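Local coordinates for putative hydrogenase (Pyrococcus furiosus, PDB 3LYU), which probably acts as an oxidoreductase that, as a whole protein, binds FAD and a [2Fe-2S] cluster, of which this is one alpha/beta domain, at residues V47-V52 / T69-E74; K20-G25 / D109-V114. One frame throughout, in Å; residues are numbered along the deposited sequence.

Interaction 1: V47-V52 / T69-E74; sequences VTTLHV and TRHIVE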
ATOM      1  N   VAL B  47      23.044  -3.770  14.828  1.00 48.48           N
ATOM      2  CA  VAL B  47      21.940  -4.702  14.955  1.00 48.66           C
ATOM      3  C   VAL B  47      22.320  -5.959  15.736  1.00 48.35           C
ATOM      4  O   VAL B  47      23.391  -6.533  15.547  1.00 47.87           O
ATOM      5  CB  VAL B  47      21.369  -5.080  13.552  1.00 50.54           C
ATOM      6  CG1 VAL B  47      22.457  -5.676  12.691  1.00 47.57           C
ATOM      7  CG2 VAL B  47      20.205  -6.055  13.696  1.00 45.87           C
ATOM      8  N   THR B  48      21.442  -6.352  16.651  1.00 41.18           N
ATOM      9  CA  THR B  48      21.642  -7.551  17.452  1.00 38.69           C
ATOM     10  C   THR B  48      20.384  -8.361  17.150  1.00 36.98           C
ATOM     11  O   THR B  48      19.259  -7.875  17.343  1.00 32.44           O
ATOM     12  CB  THR B  48      21.693  -7.243  18.955  1.00 43.80           C
ATOM     13  OG1 THR B  48      20.364  -7.062  19.443  1.00 46.44           O
ATOM     14  CG2 THR B  48      22.493  -5.970  19.220  1.00 41.56           C
ATOM     15  N   THR B  49      20.568  -9.579  16.653  1.00 35.82           N
ATOM     16  CA  THR B  49      19.430 -10.410  16.299  1.00 30.28           C
ATOM     17  C   THR B  49      19.029 -11.377  17.385  1.00 27.94           C
ATOM     18  O   THR B  49      19.857 -11.851  18.162  1.00 23.29           O
ATOM     19  CB  THR B  49      19.688 -11.233  15.005  1.00 37.64           C
ATOM     20  OG1 THR B  49      20.837 -12.067  15.184  1.00 35.38           O
ATOM     21  CG2 THR B  49      19.902 -10.311  13.813  1.00 33.80           C
ATOM     22  N   LEU B  50      17.744 -11.675  17.440  1.00 32.39           N
ATOM     23  CA  LEU B  50      17.249 -12.609  18.429  1.00 35.25           C
ATOM     24  C   LEU B  50      16.448 -13.679  17.712  1.00 37.93           C
ATOM     25  O   LEU B  50      15.535 -13.366  16.958  1.00 40.14           O
ATOM     26  CB  LEU B  50      16.367 -11.884  19.453  1.00 36.89           C
ATOM     27  CG  LEU B  50      15.481 -12.777  20.337  1.00 35.98           C
ATOM     28  CD1 LEU B  50      16.344 -13.626  21.244  1.00 40.13           C
ATOM     29  CD2 LEU B  50      14.523 -11.925  21.149  1.00 32.22           C
ATOM     30  N   HIS B  51      16.802 -14.937  17.924  1.00 37.50           N
ATOM     31  CA  HIS B  51      16.069 -16.023  17.297  1.00 36.28           C
ATOM     32  C   HIS B  51      15.427 -16.861  18.384  1.00 36.92           C
ATOM     33  O   HIS B  51      16.132 -17.515  19.164  1.00 37.94           O
ATOM     34  CB  HIS B  51      16.993 -16.923  16.461  1.00 41.62           C
ATOM     35  CG  HIS B  51      16.261 -17.983  15.688  1.00 37.42           C
ATOM     36  ND1 HIS B  51      16.878 -19.119  15.213  1.00 34.81           N
ATOM     37  CD2 HIS B  51      14.966 -18.068  15.297  1.00 35.47           C
ATOM     38  CE1 HIS B  51      15.997 -19.861  14.564  1.00 37.45           C
ATOM     39  NE2 HIS B  51      14.829 -19.245  14.601  1.00 38.62           N
ATOM     40  N   VAL B  52      14.096 -16.840  18.446  1.00 33.77           N
ATOM     41  CA  VAL B  52      13.383 -17.638  19.441  1.00 36.20           C
ATOM     42  C   VAL B  52      12.667 -18.754  18.691  1.00 31.49           C
ATOM     43  O   VAL B  52      11.819 -18.505  17.831  1.00 34.06           O
ATOM     44  CB  VAL B  52      12.364 -16.789  20.245  1.00 34.29           C
ATOM     45  CG1 VAL B  52      11.770 -17.627  21.371  1.00 41.19           C
ATOM     46  CG2 VAL B  52      13.045 -15.543  20.808  1.00 35.35           C
ATOM     47  N   THR B  69      26.386  -7.358  15.264  1.00 50.01           N
ATOM     48  CA  THR B  69      27.252  -7.135  16.415  1.00 48.38           C
ATOM     49  C   THR B  69      27.035  -8.278  17.392  1.00 49.32           C
ATOM     50  O   THR B  69      27.992  -8.838  17.908  1.00 47.48           O
ATOM     51  CB  THR B  69      26.949  -5.794  17.121  1.00 48.71           C
ATOM     52  OG1 THR B  69      25.779  -5.921  17.938  1.00 49.20           O
ATOM     53  CG2 THR B  69      26.708  -4.715  16.100  1.00 45.43           C
ATOM     54  N   ARG B  70      25.771  -8.635  17.618  1.00 47.85           N
ATOM     55  CA  ARG B  70      25.419  -9.716  18.537  1.00 45.39           C
ATOM     56  C   ARG B  70      24.187 -10.530  18.125  1.00 43.07           C
ATOM     57  O   ARG B  70      23.131  -9.974  17.814  1.00 46.09           O
ATOM     58  CB  ARG B  70      25.177  -9.147  19.929  1.00 48.98           C
ATOM     59  CG  ARG B  70      24.923 -10.196  20.971  1.00 52.03           C
ATOM     60  CD  ARG B  70      23.833  -9.741  21.900  1.00 54.73           C
ATOM     61  NE  ARG B  70      24.078  -8.498  22.528  1.00 57.03           N
ATOM     62  CZ  ARG B  70      23.421  -7.349  22.638  1.00 59.33           C
ATOM     63  NH1 ARG B  70      24.084  -6.475  23.361  1.00 62.90           N
ATOM     64  NH2 ARG B  70      22.248  -7.012  22.114  1.00 62.35           N
ATOM     65  N   HIS B  71      24.323 -11.848  18.139  1.00 39.72           N
ATOM     66  CA  HIS B  71      23.212 -12.720  17.799  1.00 41.35           C
ATOM     67  C   HIS B  71      22.792 -13.567  18.992  1.00 43.07           C
ATOM     68  O   HIS B  71      23.600 -14.301  19.547  1.00 41.53           O
ATOM     69  CB  HIS B  71      23.579 -13.645  16.639  1.00 44.28           C
ATOM     70  CG  HIS B  71      22.542 -14.691  16.367  1.00 38.24           C
ATOM     71  ND1 HIS B  71      21.225 -14.381  16.096  1.00 39.32           N
ATOM     72  CD2 HIS B  71      22.614 -16.043  16.378  1.00 38.27           C
ATOM     73  CE1 HIS B  71      20.531 -15.496  15.955  1.00 32.67           C
ATOM     74  NE2 HIS B  71      21.351 -16.520  16.122  1.00 31.88           N
ATOM     75  N   ILE B  72      21.522 -13.478  19.373  1.00 43.55           N
ATOM     76  CA  ILE B  72      21.000 -14.241  20.510  1.00 43.97           C
ATOM     77  C   ILE B  72      20.068 -15.371  20.087  1.00 42.96           C
ATOM     78  O   ILE B  72      19.190 -15.177  19.244  1.00 42.52           O
ATOM     79  CB  ILE B  72      20.205 -13.331  21.494  1.00 41.88           C
ATOM     80  CG1 ILE B  72      21.050 -12.117  21.899  1.00 41.03           C
ATOM     81  CG2 ILE B  72      19.768 -14.142  22.712  1.00 35.83           C
ATOM     82  CD1 ILE B  72      22.439 -12.466  22.419  1.00 46.00           C
ATOM     83  N   VAL B  73      20.255 -16.548  20.677  1.00 43.17           N
ATOM     84  CA  VAL B  73      19.401 -17.686  20.360  1.00 45.68           C
ATOM     85  C   VAL B  73      18.787 -18.200  21.657  1.00 45.64           C
ATOM     86  O   VAL B  73      19.494 -18.451  22.629  1.00 41.07           O
ATOM     87  CB  VAL B  73      20.198 -18.853  19.669  1.00 45.23           C
ATOM     88  CG1 VAL B  73      19.233 -19.953  19.216  1.00 44.91           C
ATOM     89  CG2 VAL B  73      20.980 -18.336  18.474  1.00 47.71           C
ATOM     90  N   GLU B  74      17.465 -18.333  21.669  1.00 48.05           N
ATOM     91  CA  GLU B  74      16.742 -18.831  22.834  1.00 47.82           C
ATOM     92  C   GLU B  74      16.001 -20.105  22.434  1.00 48.28           C
ATOM     93  O   GLU B  74      14.851 -20.040  21.998  1.00 49.32           O
ATOM     94  CB  GLU B  74      15.736 -17.788  23.321  1.00 48.03           C
ATOM     95  CG  GLU B  74      16.363 -16.598  23.988  1.00 51.63           C
ATOM     96  CD  GLU B  74      17.167 -16.986  25.218  1.00 52.54           C
ATOM     97  OE1 GLU B  74      16.647 -17.768  26.048  1.00 55.09           O
ATOM     98  OE2 GLU B  74      18.312 -16.503  25.364  1.00 49.09           O
TER

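Interaction 2: K20-G25 / D109-V114; sequences KILAIG and DLVFMV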
ATOM      1  N   LYS B  20      20.938   1.581  16.829  1.00 48.26           N
ATOM      2  CA  LYS B  20      20.968   0.247  17.410  1.00 47.06           C
ATOM      3  C   LYS B  20      19.651  -0.454  17.114  1.00 42.24           C
ATOM      4  O   LYS B  20      18.593  -0.004  17.540  1.00 42.51           O
ATOM      5  CB  LYS B  20      21.202   0.332  18.916  1.00 49.46           C
ATOM      6  CG  LYS B  20      21.509  -1.015  19.544  1.00 50.75           C
ATOM      7  CD  LYS B  20      21.941  -0.879  20.989  1.00 52.20           C
ATOM      8  CE  LYS B  20      22.313  -2.226  21.581  1.00 58.92           C
ATOM      9  NZ  LYS B  20      22.758  -2.089  22.996  1.00 60.25           N
ATOM     10  N   ILE B  21      19.733  -1.564  16.384  1.00 40.79           N
ATOM     11  CA  ILE B  21      18.544  -2.300  15.978  1.00 39.35           C
ATOM     12  C   ILE B  21      18.425  -3.705  16.567  1.00 40.98           C
ATOM     13  O   ILE B  21      19.391  -4.456  16.631  1.00 41.87           O
ATOM     14  CB  ILE B  21      18.469  -2.418  14.416  1.00 40.97           C
ATOM     15  CG1 ILE B  21      18.601  -1.029  13.774  1.00 40.48           C
ATOM     16  CG2 ILE B  21      17.142  -3.077  14.001  1.00 36.76           C
ATOM     17  CD1 ILE B  21      18.787  -1.050  12.277  1.00 46.00           C
ATOM     18  N   LEU B  22      17.220  -4.045  16.999  1.00 42.23           N
ATOM     19  CA  LEU B  22      16.954  -5.357  17.537  1.00 36.89           C
ATOM     20  C   LEU B  22      16.120  -6.064  16.475  1.00 35.27           C
ATOM     21  O   LEU B  22      14.917  -5.812  16.344  1.00 29.71           O
ATOM     22  CB  LEU B  22      16.160  -5.256  18.843  1.00 39.46           C
ATOM     23  CG  LEU B  22      15.647  -6.610  19.343  1.00 36.22           C
ATOM     24  CD1 LEU B  22      16.812  -7.592  19.483  1.00 38.87           C
ATOM     25  CD2 LEU B  22      14.939  -6.442  20.658  1.00 38.35           C
ATOM     26  N   ALA B  23      16.765  -6.924  15.697  1.00 36.91           N
ATOM     27  CA  ALA B  23      16.070  -7.664  14.658  1.00 37.84           C
ATOM     28  C   ALA B  23      15.680  -9.041  15.215  1.00 31.74           C
ATOM     29  O   ALA B  23      16.544  -9.858  15.520  1.00 30.71           O
ATOM     30  CB  ALA B  23      16.968  -7.804  13.441  1.00 38.25           C
ATOM     31  N   ILE B  24      14.374  -9.278  15.346  1.00 30.25           N
ATOM     32  CA  ILE B  24      13.840 -10.530  15.886  1.00 32.31           C
ATOM     33  C   ILE B  24      13.268 -11.480  14.828  1.00 35.40           C
ATOM     34  O   ILE B  24      12.603 -11.056  13.880  1.00 32.97           O
ATOM     35  CB  ILE B  24      12.736 -10.240  16.907  1.00 35.08           C
ATOM     36  CG1 ILE B  24      13.253  -9.268  17.952  1.00 31.78           C
ATOM     37  CG2 ILE B  24      12.299 -11.518  17.576  1.00 33.57           C
ATOM     38  CD1 ILE B  24      12.200  -8.808  18.893  1.00 46.00           C
ATOM     39  N   GLY B  25      13.534 -12.769  14.999  1.00 33.72           N
ATOM     40  CA  GLY B  25      13.031 -13.758  14.069  1.00 34.42           C
ATOM     41  C   GLY B  25      12.500 -14.927  14.857  1.00 34.60           C
ATOM     42  O   GLY B  25      13.251 -15.591  15.557  1.00 32.91           O
ATOM     43  N   ASP B 109      17.092   1.857  19.236  1.00 52.50           N
ATOM     44  CA  ASP B 109      16.563   2.886  18.357  1.00 50.97           C
ATOM     45  C   ASP B 109      15.414   2.336  17.526  1.00 49.20           C
ATOM     46  O   ASP B 109      14.527   3.079  17.109  1.00 50.47           O
ATOM     47  CB  ASP B 109      17.666   3.397  17.434  1.00 50.78           C
ATOM     48  CG  ASP B 109      18.705   4.213  18.174  1.00 53.63           C
ATOM     49  OD1 ASP B 109      18.369   5.331  18.633  1.00 54.91           O
ATOM     50  OD2 ASP B 109      19.853   3.734  18.305  1.00 49.35           O
ATOM     51  N   LEU B 110      15.434   1.029  17.293  1.00 49.22           N
ATOM     52  CA  LEU B 110      14.394   0.390  16.504  1.00 46.30           C
ATOM     53  C   LEU B 110      14.285  -1.104  16.779  1.00 44.87           C
ATOM     54  O   LEU B 110      15.251  -1.753  17.181  1.00 43.82           O
ATOM     55  CB  LEU B 110      14.663   0.594  15.006  1.00 46.39           C
ATOM     56  CG  LEU B 110      13.774  -0.237  14.068  1.00 47.26           C
ATOM     57  CD1 LEU B 110      12.361   0.315  14.080  1.00 46.36           C
ATOM     58  CD2 LEU B 110      14.329  -0.226  12.665  1.00 46.82           C
ATOM     59  N   VAL B 111      13.088  -1.636  16.570  1.00 40.34           N
ATOM     60  CA  VAL B 111      12.845  -3.059  16.720  1.00 44.19           C
ATOM     61  C   VAL B 111      12.094  -3.521  15.473  1.00 42.71           C
ATOM     62  O   VAL B 111      11.147  -2.878  15.029  1.00 38.59           O
ATOM     63  CB  VAL B 111      12.024  -3.395  17.992  1.00 42.87           C
ATOM     64  CG1 VAL B 111      10.748  -2.602  18.011  1.00 47.78           C
ATOM     65  CG2 VAL B 111      11.721  -4.888  18.039  1.00 44.74           C
ATOM     66  N   PHE B 112      12.563  -4.617  14.890  1.00 43.80           N
ATOM     67  CA  PHE B 112      11.945  -5.178  13.704  1.00 41.10           C
ATOM     68  C   PHE B 112      11.746  -6.662  13.926  1.00 42.57           C
ATOM     69  O   PHE B 112      12.637  -7.348  14.404  1.00 45.76           O
ATOM     70  CB  PHE B 112      12.830  -4.933  12.490  1.00 41.57           C
ATOM     71  CG  PHE B 112      12.468  -5.766  11.294  1.00 40.93           C
ATOM     72  CD1 PHE B 112      13.214  -6.903  10.970  1.00 36.02           C
ATOM     73  CD2 PHE B 112      11.410  -5.402  10.468  1.00 40.00           C
ATOM     74  CE1 PHE B 112      12.917  -7.660   9.840  1.00 37.53           C
ATOM     75  CE2 PHE B 112      11.100  -6.155   9.329  1.00 39.58           C
ATOM     76  CZ  PHE B 112      11.858  -7.283   9.017  1.00 39.62           C
HETATM   77  N   MSE B 113      10.567  -7.160  13.585  1.00 43.92           N
HETATM   78  CA  MSE B 113      10.297  -8.565  13.776  1.00 42.48           C
HETATM   79  C   MSE B 113       9.544  -9.249  12.652  1.00 39.96           C
HETATM   80  O   MSE B 113       8.719  -8.646  11.958  1.00 36.32           O
HETATM   81  CB  MSE B 113       9.516  -8.781  15.061  1.00 45.81           C
HETATM   82  CG  MSE B 113       9.419 -10.240  15.398  1.00 45.68           C
HETATM   83 SE   MSE B 113       8.166 -10.639  16.750  1.00 55.09          SE
HETATM   84  CE  MSE B 113       7.422 -12.261  16.018  1.00 47.99           C
ATOM     85  N   VAL B 114       9.840 -10.532  12.496  1.00 40.45           N
ATOM     86  CA  VAL B 114       9.184 -11.379  11.515  1.00 32.63           C
ATOM     87  C   VAL B 114       8.878 -12.734  12.183  1.00 27.75           C
ATOM     88  O   VAL B 114       9.768 -13.437  12.630  1.00 30.40           O
ATOM     89  CB  VAL B 114      10.061 -11.547  10.225  1.00 40.29           C
ATOM     90  CG1 VAL B 114      11.514 -11.726  10.601  1.00 37.84           C
ATOM     91  CG2 VAL B 114       9.578 -12.740   9.400  1.00 36.17           C
TER

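Interaction 1: V47-V52 / T69-E74
Strands 46-54 and 70-76, the two ends of a beta-alpha-beta unit that crosses over through the short helix 61-65, run side by side and parallel here. The residue register (T49 to H71, L50 to I72, H51 to V73) places each pair of partners on the same face of the sheet. On the face of T49, H71 and H51, the main polar contact joins T49 OG1 to H71 ND1 at 2.5 Å, with either atom a possible donor. T49 holds its hydroxyl in the crowded position between N and carbonyl carbon (chi1 59°), while H71 CG stands anti to the backbone N (chi1 172°). The hydroxyl therefore meets the imidazole at its edge, close to the ring plane, a bond that would favour one rotation of the ring. H51 CB approaches another part of the same edge, 3.8 Å from H71 CE1; its own imidazole turns away and bonds through NE2 to Y27 O. Helices 29-42 and 61-65 cover this face.

On the other face T48 and R70 lie alongside each other, pointing the same way, and both touch W108. The bent R70 chain brings NH2 obliquely and tightly against T48 CG2 at 3.1 Å, and NH1 forms a salt bridge with E106. Further along, where helix 84-104 packs on L50, V52 and I72, the L50 and I72 side chains cross obliquely, L50 CD1 lying 3.8 Å from I72 CG2 and 4.0 Å from E74 CG. The E74 carboxylate itself reaches R94 and K98 of the helix in two salt bridges. Backbone bonds fix the pairing: H51 N donates to I72 O at 2.7 Å and E74 N to H51 O at 3.0 Å. The straightest is I72 N to T49 O, 2.6 Å long, with 176° at the hydrogen and the donor nearly along the C=O axis.

Interaction 2: K20-G25 / D109-V114
D109 grips both backbone polar atoms of K20: its OD2 accepts K20 N at 2.8 Å through the anti lone pair, almost straight at 174°, while D109 N donates to K20 O at 2.9 Å. Beyond this start the strands are paired in parallel by L22 N to L110 O (3.0 Å), F112 N to L22 O (3.0 Å) and I24 N to F112 O (2.8 Å), the last nearly along the C=O axis. V114 N reaches I24 O at 3.1 Å from above the carbonyl plane. Between side chains, I24 does most: its CB lies 3.6 Å from CG of selenomethionine M113, and its CD1, at the end of the extended CG1 branch, lies 4.0 Å from V111 CG2, the I24 and V111 side chains crossing obliquely.

One shell further out, helix 117-130 packs on V111 and M113 through V127, D119, Q120 and V123. Across the sheet, helix 29-42 covers I21, A23, F112 and V114, and W40 meets the F112 ring edge-to-face. At the strand start, the extended K20 chain carries NZ to a salt bridge with E106 and a cation-pi contact with W108. Strand 20-26, the middle strand, pairs here with 110-114, where the doubly wound parallel sheet (order 3-2-1-4-5) switches from strand 1 to strand 4, consistent with the nucleotide-binding domain of ferredoxin-reductase relatives.

From the N terminus the chain lays down strand 20-26, passes through helix 29-42 and returns as strand 46-54. After helix 61-65, strand 70-76 closes a short loop of 16 residues in interaction 1. Only after helix 84-104 does 109-114 come back to 20-25, so interaction 2 closes a loop of 83 residues with interaction 1 nested wholly inside it. The two centres are 10 Å apart, and neighbouring strands 20-26 and 46-54 join them directly: T48 N lies 2.8 Å from I21 O and G25 N 2.9 Å from L50 O, both probable hydrogen bonds. Together they connect outer strand 70-76, through the sheet's middle, to strand 110-114.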